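Local coordinates for protein Aac(6')-ib (Escherichia coli, PDB 2BUE) that probably transfers the acetyl group of acetyl-CoA to the 6'-amino group of aminoglycosides such as kanamycin B, giving resistance to these antibiotics, at residues 24-32 with 131-142. The protein carries 2 engineered substitutions. Sequence-based numbering, arbitrary orientation. Where two conformers were deposited one is given.
With COA (coenzyme A), chain B.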
ATOM      1  N   ASP A  24      -1.359 -12.781 -15.787  1.00 36.92           N
ATOM      2  CA  ASP A  24      -0.655 -11.823 -16.683  1.00 36.48           C
ATOM      3  C   ASP A  24      -0.142 -10.614 -15.889  1.00 34.88           C
ATOM      4  O   ASP A  24       0.253 -10.752 -14.728  1.00 35.78           O
ATOM      5  CB  ASP A  24      -1.566 -11.382 -17.837  1.00 37.30           C
ATOM      6  CG  ASP A  24      -0.783 -10.970 -19.080  1.00 39.83           C
ATOM      7  OD1 ASP A  24       0.460 -11.134 -19.092  1.00 43.02           O
ATOM      8  OD2 ASP A  24      -1.416 -10.483 -20.051  1.00 43.33           O
ATOM      9  N   SER A  25      -0.164  -9.441 -16.512  1.00 32.64           N
ATOM     10  CA  SER A  25       0.458  -8.254 -15.949  1.00 30.41           C
ATOM     11  C   SER A  25      -0.489  -7.511 -15.012  1.00 27.97           C
ATOM     12  O   SER A  25      -1.619  -7.199 -15.389  1.00 27.05           O
ATOM     13  CB  SER A  25       0.878  -7.319 -17.082  1.00 30.55           C
ATOM     14  OG  SER A  25       1.757  -6.310 -16.608  1.00 33.39           O
ATOM     15  N   VAL A  26      -0.010  -7.195 -13.813  1.00 25.27           N
ATOM     16  CA  VAL A  26      -0.777  -6.333 -12.906  1.00 22.52           C
ATOM     17  C   VAL A  26      -0.423  -4.863 -13.131  1.00 21.39           C
ATOM     18  O   VAL A  26       0.744  -4.482 -13.061  1.00 20.76           O
ATOM     19  CB  VAL A  26      -0.559  -6.700 -11.419  1.00 22.42           C
ATOM     20  CG1 VAL A  26      -1.293  -5.692 -10.500  1.00 22.59           C
ATOM     21  CG2 VAL A  26      -1.008  -8.123 -11.143  1.00 21.18           C
ATOM     22  N   THR A  27      -1.438  -4.041 -13.394  1.00 19.94           N
ATOM     23  CA  THR A  27      -1.234  -2.614 -13.594  1.00 19.16           C
ATOM     24  C   THR A  27      -2.010  -1.786 -12.564  1.00 18.30           C
ATOM     25  O   THR A  27      -2.829  -2.326 -11.813  1.00 16.68           O
ATOM     26  CB  THR A  27      -1.602  -2.158 -15.026  1.00 19.77           C
ATOM     27  OG1 THR A  27      -2.968  -2.455 -15.301  1.00 19.20           O
ATOM     28  CG2 THR A  27      -0.691  -2.873 -16.058  1.00 20.43           C
ATOM     29  N   LEU A  28      -1.707  -0.498 -12.526  1.00 17.04           N
ATOM     30  CA  LEU A  28      -2.371   0.416 -11.595  1.00 17.06           C
ATOM     31  C   LEU A  28      -2.994   1.569 -12.316  1.00 16.73           C
ATOM     32  O   LEU A  28      -2.374   2.162 -13.218  1.00 17.78           O
ATOM     33  CB  LEU A  28      -1.379   0.969 -10.584  1.00 17.15           C
ATOM     34  CG  LEU A  28      -0.663  -0.094  -9.749  1.00 18.93           C
ATOM     35  CD1 LEU A  28       0.662   0.465  -9.279  1.00 19.65           C
ATOM     36  CD2 LEU A  28      -1.526  -0.584  -8.583  1.00 18.17           C
ATOM     37  N   ARG A  29      -4.209   1.907 -11.900  1.00 14.99           N
ATOM     38  CA  ARG A  29      -4.853   3.132 -12.336  1.00 14.24           C
ATOM     39  C   ARG A  29      -5.262   3.913 -11.113  1.00 13.59           C
ATOM     40  O   ARG A  29      -5.457   3.319 -10.047  1.00 12.19           O
ATOM     41  CB  ARG A  29      -6.099   2.807 -13.180  1.00 14.71           C
ATOM     42  CG  ARG A  29      -7.215   2.065 -12.435  1.00 14.89           C
ATOM     43  CD  ARG A  29      -8.453   1.921 -13.335  1.00 14.80           C
ATOM     44  NE  ARG A  29      -9.546   1.174 -12.714  1.00 14.52           N
ATOM     45  CZ  ARG A  29     -10.394   1.679 -11.816  1.00 13.84           C
ATOM     46  NH1 ARG A  29     -10.273   2.950 -11.383  1.00 11.17           N
ATOM     47  NH2 ARG A  29     -11.363   0.894 -11.351  1.00 14.40           N
ATOM     48  N   LEU A  30      -5.412   5.228 -11.251  1.00 13.36           N
ATOM     49  CA  LEU A  30      -5.962   6.029 -10.150  1.00 13.59           C
ATOM     50  C   LEU A  30      -7.351   5.526  -9.812  1.00 13.23           C
ATOM     51  O   LEU A  30      -8.143   5.198 -10.706  1.00 13.88           O
ATOM     52  CB  LEU A  30      -6.046   7.527 -10.478  1.00 14.71           C
ATOM     53  CG  LEU A  30      -4.772   8.354 -10.569  1.00 16.63           C
ATOM     54  CD1 LEU A  30      -5.131   9.784 -11.027  1.00 18.41           C
ATOM     55  CD2 LEU A  30      -3.985   8.406  -9.225  1.00 17.47           C
ATOM     56  N   MET A  31      -7.648   5.457  -8.519  1.00 11.81           N
ATOM     57  CA  MET A  31      -9.019   5.222  -8.084  1.00 11.97           C
ATOM     58  C   MET A  31      -9.830   6.509  -8.264  1.00 12.44           C
ATOM     59  O   MET A  31      -9.303   7.612  -8.096  1.00 13.13           O
ATOM     60  CB  MET A  31      -9.014   4.829  -6.602  1.00 11.33           C
ATOM     61  CG  MET A  31     -10.352   4.230  -6.162  1.00 10.96           C
ATOM     62  SD  MET A  31     -10.421   3.776  -4.435  1.00 12.86           S
ATOM     63  CE  MET A  31     -10.595   5.342  -3.630  1.00 13.33           C
ATOM     64  N   THR A  32     -11.102   6.347  -8.599  1.00 13.21           N
ATOM     65  CA  THR A  32     -12.027   7.470  -8.712  1.00 14.13           C
ATOM     66  C   THR A  32     -13.180   7.305  -7.731  1.00 14.24           C
ATOM     67  O   THR A  32     -13.388   6.211  -7.171  1.00 13.45           O
ATOM     68  CB  THR A  32     -12.601   7.582 -10.150  1.00 13.60           C
ATOM     69  OG1 THR A  32     -13.601   6.577 -10.343  1.00 14.61           O
ATOM     70  CG2 THR A  32     -11.485   7.419 -11.228  1.00 14.63           C
ATOM     71  N   LEU A 131       0.298 -12.774  -6.857  1.00 17.66           N
ATOM     72  CA  LEU A 131      -0.350 -11.564  -7.406  1.00 17.44           C
ATOM     73  C   LEU A 131      -0.035 -10.320  -6.563  1.00 15.24           C
ATOM     74  O   LEU A 131       0.136  -9.219  -7.106  1.00 14.41           O
ATOM     75  CB  LEU A 131      -1.868 -11.775  -7.477  1.00 17.78           C
ATOM     76  CG  LEU A 131      -2.667 -11.270  -8.664  1.00 21.53           C
ATOM     77  CD1 LEU A 131      -2.035 -11.738 -10.010  1.00 22.99           C
ATOM     78  CD2 LEU A 131      -4.123 -11.780  -8.551  1.00 20.90           C
ATOM     79  N   GLY A 132       0.021 -10.494  -5.245  1.00 14.14           N
ATOM     80  CA  GLY A 132       0.385  -9.392  -4.343  1.00 13.06           C
ATOM     81  C   GLY A 132       1.811  -8.907  -4.591  1.00 13.43           C
ATOM     82  O   GLY A 132       2.066  -7.700  -4.630  1.00 12.52           O
ATOM     83  N   THR A 133       2.741  -9.845  -4.785  1.00 12.66           N
ATOM     84  CA  THR A 133       4.119  -9.492  -5.147  1.00 13.56           C
ATOM     85  C   THR A 133       4.151  -8.692  -6.474  1.00 13.16           C
ATOM     86  O   THR A 133       4.818  -7.654  -6.559  1.00 13.30           O
ATOM     87  CB  THR A 133       5.026 -10.759  -5.197  1.00 14.58           C
ATOM     88  OG1 THR A 133       5.043 -11.366  -3.897  1.00 16.08           O
ATOM     89  CG2 THR A 133       6.455 -10.392  -5.555  1.00 14.61           C
ATOM     90  N   LYS A 134       3.418  -9.149  -7.486  1.00 13.15           N
ATOM     91  CA  LYS A 134       3.298  -8.389  -8.747  1.00 13.31           C
ATOM     92  C   LYS A 134       2.764  -6.964  -8.540  1.00 13.16           C
ATOM     93  O   LYS A 134       3.288  -6.003  -9.101  1.00 12.73           O
ATOM     94  CB  LYS A 134       2.394  -9.136  -9.727  1.00 14.33           C
ATOM     95  CG  LYS A 134       3.075 -10.317 -10.330  1.00 16.23           C
ATOM     96  CD  LYS A 134       2.103 -11.159 -11.119  1.00 21.93           C
ATOM     97  CE  LYS A 134       2.792 -12.408 -11.630  1.00 25.79           C
ATOM     98  NZ  LYS A 134       3.516 -12.096 -12.893  1.00 30.34           N
ATOM     99  N   LEU A 135       1.709  -6.858  -7.732  1.00 12.14           N
ATOM    100  CA  LEU A 135       1.100  -5.570  -7.427  0.50 11.92           C
ATOM    101  C   LEU A 135       2.135  -4.651  -6.755  1.00 11.94           C
ATOM    102  O   LEU A 135       2.346  -3.502  -7.187  1.00 12.15           O
ATOM    103  CB  LEU A 135      -0.137  -5.780  -6.539  0.50 11.55           C
ATOM    104  CG  LEU A 135      -1.037  -4.582  -6.232  0.50 11.40           C
ATOM    105  CD1 LEU A 135      -2.332  -5.090  -5.611  0.50 11.17           C
ATOM    106  CD2 LEU A 135      -0.341  -3.577  -5.287  0.50 11.44           C
ATOM    107  N   VAL A 136       2.802  -5.157  -5.713  1.00 11.40           N
ATOM    108  CA  VAL A 136       3.809  -4.363  -5.010  1.00 11.08           C
ATOM    109  C   VAL A 136       4.947  -3.943  -5.959  1.00 11.30           C
ATOM    110  O   VAL A 136       5.313  -2.766  -5.997  1.00  9.33           O
ATOM    111  CB  VAL A 136       4.291  -5.059  -3.736  1.00 11.83           C
ATOM    112  CG1 VAL A 136       5.385  -4.229  -3.061  1.00 12.51           C
ATOM    113  CG2 VAL A 136       3.073  -5.223  -2.776  1.00 11.69           C
ATOM    114  N   ARG A 137       5.441  -4.867  -6.776  1.00 11.46           N
ATOM    115  CA  ARG A 137       6.491  -4.519  -7.746  0.50 11.89           C
ATOM    116  C   ARG A 137       6.037  -3.392  -8.692  1.00 11.88           C
ATOM    117  O   ARG A 137       6.794  -2.466  -8.986  1.00 11.81           O
ATOM    118  CB  ARG A 137       6.937  -5.760  -8.522  0.50 11.90           C
ATOM    119  CG  ARG A 137       7.721  -6.745  -7.664  0.50 12.46           C
ATOM    120  CD  ARG A 137       8.136  -7.963  -8.457  0.50 13.18           C
ATOM    121  NE  ARG A 137       8.957  -8.857  -7.653  0.50 14.77           N
ATOM    122  CZ  ARG A 137       9.158 -10.143  -7.921  0.50 16.19           C
ATOM    123  NH1 ARG A 137       8.599 -10.702  -8.986  0.50 16.67           N
ATOM    124  NH2 ARG A 137       9.907 -10.877  -7.119  0.50 16.64           N
ATOM    125  N   ALA A 138       4.787  -3.463  -9.148  1.00 11.67           N
ATOM    126  CA  ALA A 138       4.235  -2.436 -10.048  1.00 11.18           C
ATOM    127  C   ALA A 138       4.139  -1.070  -9.363  1.00 11.60           C
ATOM    128  O   ALA A 138       4.465  -0.021  -9.961  1.00 10.98           O
ATOM    129  CB  ALA A 138       2.869  -2.881 -10.582  1.00 12.09           C
ATOM    130  N   LEU A 139       3.740  -1.090  -8.091  1.00 10.95           N
ATOM    131  CA  LEU A 139       3.652   0.139  -7.311  1.00 11.33           C
ATOM    132  C   LEU A 139       5.031   0.749  -7.046  1.00 10.51           C
ATOM    133  O   LEU A 139       5.206   1.954  -7.154  1.00  9.81           O
ATOM    134  CB  LEU A 139       2.904  -0.133  -6.001  1.00 12.68           C
ATOM    135  CG  LEU A 139       2.491   1.131  -5.235  1.00 14.65           C
ATOM    136  CD1 LEU A 139       1.886   2.252  -6.112  1.00 15.06           C
ATOM    137  CD2 LEU A 139       1.518   0.790  -4.118  1.00 15.12           C
ATOM    138  N   VAL A 140       6.007  -0.102  -6.732  1.00  9.35           N
ATOM    139  CA  VAL A 140       7.376   0.351  -6.502  1.00  9.73           C
ATOM    140  C   VAL A 140       7.932   0.989  -7.781  1.00  8.95           C
ATOM    141  O   VAL A 140       8.524   2.057  -7.734  1.00  8.84           O
ATOM    142  CB  VAL A 140       8.273  -0.819  -6.027  1.00 10.17           C
ATOM    143  CG1 VAL A 140       9.769  -0.483  -6.124  1.00 10.83           C
ATOM    144  CG2 VAL A 140       7.923  -1.191  -4.569  1.00 10.06           C
ATOM    145  N   GLU A 141       7.745   0.313  -8.907  1.00  9.21           N
ATOM    146  CA  GLU A 141       8.206   0.867 -10.200  1.00  9.57           C
ATOM    147  C   GLU A 141       7.549   2.228 -10.501  1.00  8.94           C
ATOM    148  O   GLU A 141       8.248   3.205 -10.859  1.00 10.47           O
ATOM    149  CB  GLU A 141       7.973  -0.132 -11.332  1.00 10.79           C
ATOM    150  CG  GLU A 141       8.544   0.362 -12.673  1.00 11.99           C
ATOM    151  CD  GLU A 141       8.562  -0.711 -13.725  1.00 16.83           C
ATOM    152  OE1 GLU A 141       8.989  -1.847 -13.432  1.00 20.35           O
ATOM    153  OE2 GLU A 141       8.122  -0.418 -14.851  1.00 21.06           O
ATOM    154  N   LEU A 142       6.226   2.313 -10.310  1.00  8.87           N
ATOM    155  CA  LEU A 142       5.497   3.556 -10.518  0.50  8.81           C
ATOM    156  C   LEU A 142       6.119   4.687  -9.688  1.00  8.38           C
ATOM    157  O   LEU A 142       6.442   5.772 -10.212  1.00  8.25           O
ATOM    158  CB  LEU A 142       4.020   3.335 -10.151  0.50  9.34           C
ATOM    159  CG  LEU A 142       3.007   4.461 -10.371  0.50 10.00           C
ATOM    160  CD1 LEU A 142       1.603   3.856 -10.390  0.50  9.60           C
ATOM    161  CD2 LEU A 142       3.117   5.496  -9.276  0.50 11.36           C
TER
HETATM  162  N1A COA B1200       2.232 -16.911   6.823  1.00 42.67           N
HETATM  163  C2A COA B1200       3.487 -16.676   6.444  1.00 42.45           C
HETATM  164  N3A COA B1200       3.829 -16.665   5.164  1.00 42.51           N
HETATM  165  C4A COA B1200       2.896 -16.899   4.223  1.00 41.95           C
HETATM  166  C5A COA B1200       1.582 -17.150   4.578  1.00 42.93           C
HETATM  167  C6A COA B1200       1.253 -17.152   5.924  1.00 42.58           C
HETATM  168  N6A COA B1200      -0.010 -17.389   6.296  1.00 42.42           N
HETATM  169  N7A COA B1200       0.877 -17.346   3.465  1.00 43.29           N
HETATM  170  C8A COA B1200       1.714 -17.229   2.438  1.00 42.65           C
HETATM  171  N9A COA B1200       2.941 -16.965   2.903  1.00 42.29           N
HETATM  172  C1B COA B1200       4.138 -16.737   2.103  1.00 41.32           C
HETATM  173  C2B COA B1200       3.876 -17.387   0.760  1.00 41.48           C
HETATM  174  O2B COA B1200       4.405 -18.716   0.795  1.00 43.24           O
HETATM  175  C3B COA B1200       4.631 -16.456  -0.184  1.00 41.00           C
HETATM  176  O3B COA B1200       6.037 -16.693  -0.058  1.00 44.05           O
HETATM  177  P3B COA B1200       6.784 -17.744  -1.005  1.00 47.39           P
HETATM  178  O7A COA B1200       8.355 -17.492  -0.704  1.00 48.04           O
HETATM  179  O8A COA B1200       6.514 -17.277  -2.520  1.00 47.17           O
HETATM  180  O9A COA B1200       6.352 -19.144  -0.732  1.00 48.38           O
HETATM  181  C4B COA B1200       4.350 -15.074   0.427  1.00 37.01           C
HETATM  182  O4B COA B1200       4.102 -15.297   1.841  1.00 37.53           O
HETATM  183  C5B COA B1200       3.242 -14.191  -0.153  1.00 32.33           C
HETATM  184  O5B COA B1200       3.534 -13.754  -1.487  1.00 26.61           O
HETATM  185  P1A COA B1200       2.284 -13.562  -2.514  1.00 22.87           P
HETATM  186  O1A COA B1200       2.687 -12.656  -3.650  1.00 24.10           O
HETATM  187  O2A COA B1200       1.622 -14.845  -2.864  1.00 23.34           O
HETATM  188  O3A COA B1200       1.303 -12.741  -1.564  1.00 20.71           O
HETATM  189  P2A COA B1200      -0.256 -12.431  -1.929  1.00 20.42           P
HETATM  190  O4A COA B1200      -0.442 -12.540  -3.389  1.00 19.72           O
HETATM  191  O5A COA B1200      -1.169 -13.155  -0.995  1.00 21.36           O
HETATM  192  O6A COA B1200      -0.292 -10.860  -1.529  1.00 20.90           O
HETATM  193  CBP COA B1200      -1.101  -9.485   0.306  1.00 17.37           C
HETATM  194  CCP COA B1200       0.038 -10.400  -0.190  1.00 17.47           C
HETATM  195  CDP COA B1200      -0.758  -9.039   1.747  1.00 18.58           C
HETATM  196  CEP COA B1200      -1.189  -8.253  -0.633  1.00 14.99           C
HETATM  197  CAP COA B1200      -2.450 -10.281   0.286  1.00 17.81           C
HETATM  198  OAP COA B1200      -2.284 -11.572   0.909  1.00 19.21           O
HETATM  199  C9P COA B1200      -3.622  -9.501   0.921  1.00 17.40           C
HETATM  200  O9P COA B1200      -4.117  -8.542   0.325  1.00 16.50           O
HETATM  201  N8P COA B1200      -4.040  -9.945   2.128  1.00 18.16           N
HETATM  202  C7P COA B1200      -5.150  -9.318   2.880  1.00 19.68           C
HETATM  203  C6P COA B1200      -4.870  -7.815   3.146  1.00 21.60           C
HETATM  204  C5P COA B1200      -3.456  -7.521   3.705  1.00 24.11           C
HETATM  205  O5P COA B1200      -2.910  -8.274   4.516  1.00 21.45           O
HETATM  206  N4P COA B1200      -2.883  -6.390   3.261  1.00 22.83           N
HETATM  207  C3P COA B1200      -1.521  -6.010   3.692  1.00 24.72           C
HETATM  208  C2P COA B1200      -1.502  -5.200   4.986  1.00 27.31           C
HETATM  209  S1P COA B1200       0.195  -4.602   5.414  1.00 29.33           S
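Strand 26-30 passes over helix 131-142 at an axis distance of 7.7 Å and an angle of 50°, with Val26 and Leu135 the closest pair along the two backbones. This is the GNAT fold: the strand is one edge of the mixed sheet, hydrogen-bonded to strand 78-85, and the helix packs across the sheet while its N-terminal turn holds the pyrophosphate of coenzyme A. Two strand side chains, Val26 and Leu28, carry the packing, which is almost wholly apolar. Val26 spreads its methyls over the first turns of the helix. Val26 CG1, anti to the backbone N (chi1 175°), rests 3.9 Å from Leu135 CA. Val26 CG2 leans toward Lys134 CB and lies 3.9 Å from Leu131 CD1. Leu28 reaches further along the helix, mainly through its CD1 branch: Leu28 CD1 sits 3.6 Å from Leu139 CA, with the Leu139 CD1 methyl beside it, and touches the Leu142 CD1 methyl obliquely at 3.7 Å in the conformer modelled here. Between the two strand residues, the short side chain of Ala138 sits where the backbones are near each other, its CB 3.6 Å from Val26 O. Leu135 and Leu139 also turn to the inner strands, Leu135 touching Ala83, Gln119 and Leu121, and Leu139 touching Ile117; the helix is thus seated on several strands at once. At the outer margin, Lys134 carries its aliphatic chain past the start of the strand, and Lys134 NZ stays 4.0 Å from Asp24 O, too long for a bond, which leaves that buried oxygen without a partner. At the N-terminal end of the same helix, Gly132 N donates to O4A of coenzyme A and Thr133 grips O1A twice, through its backbone N and, at 2.7 Å, through OG1.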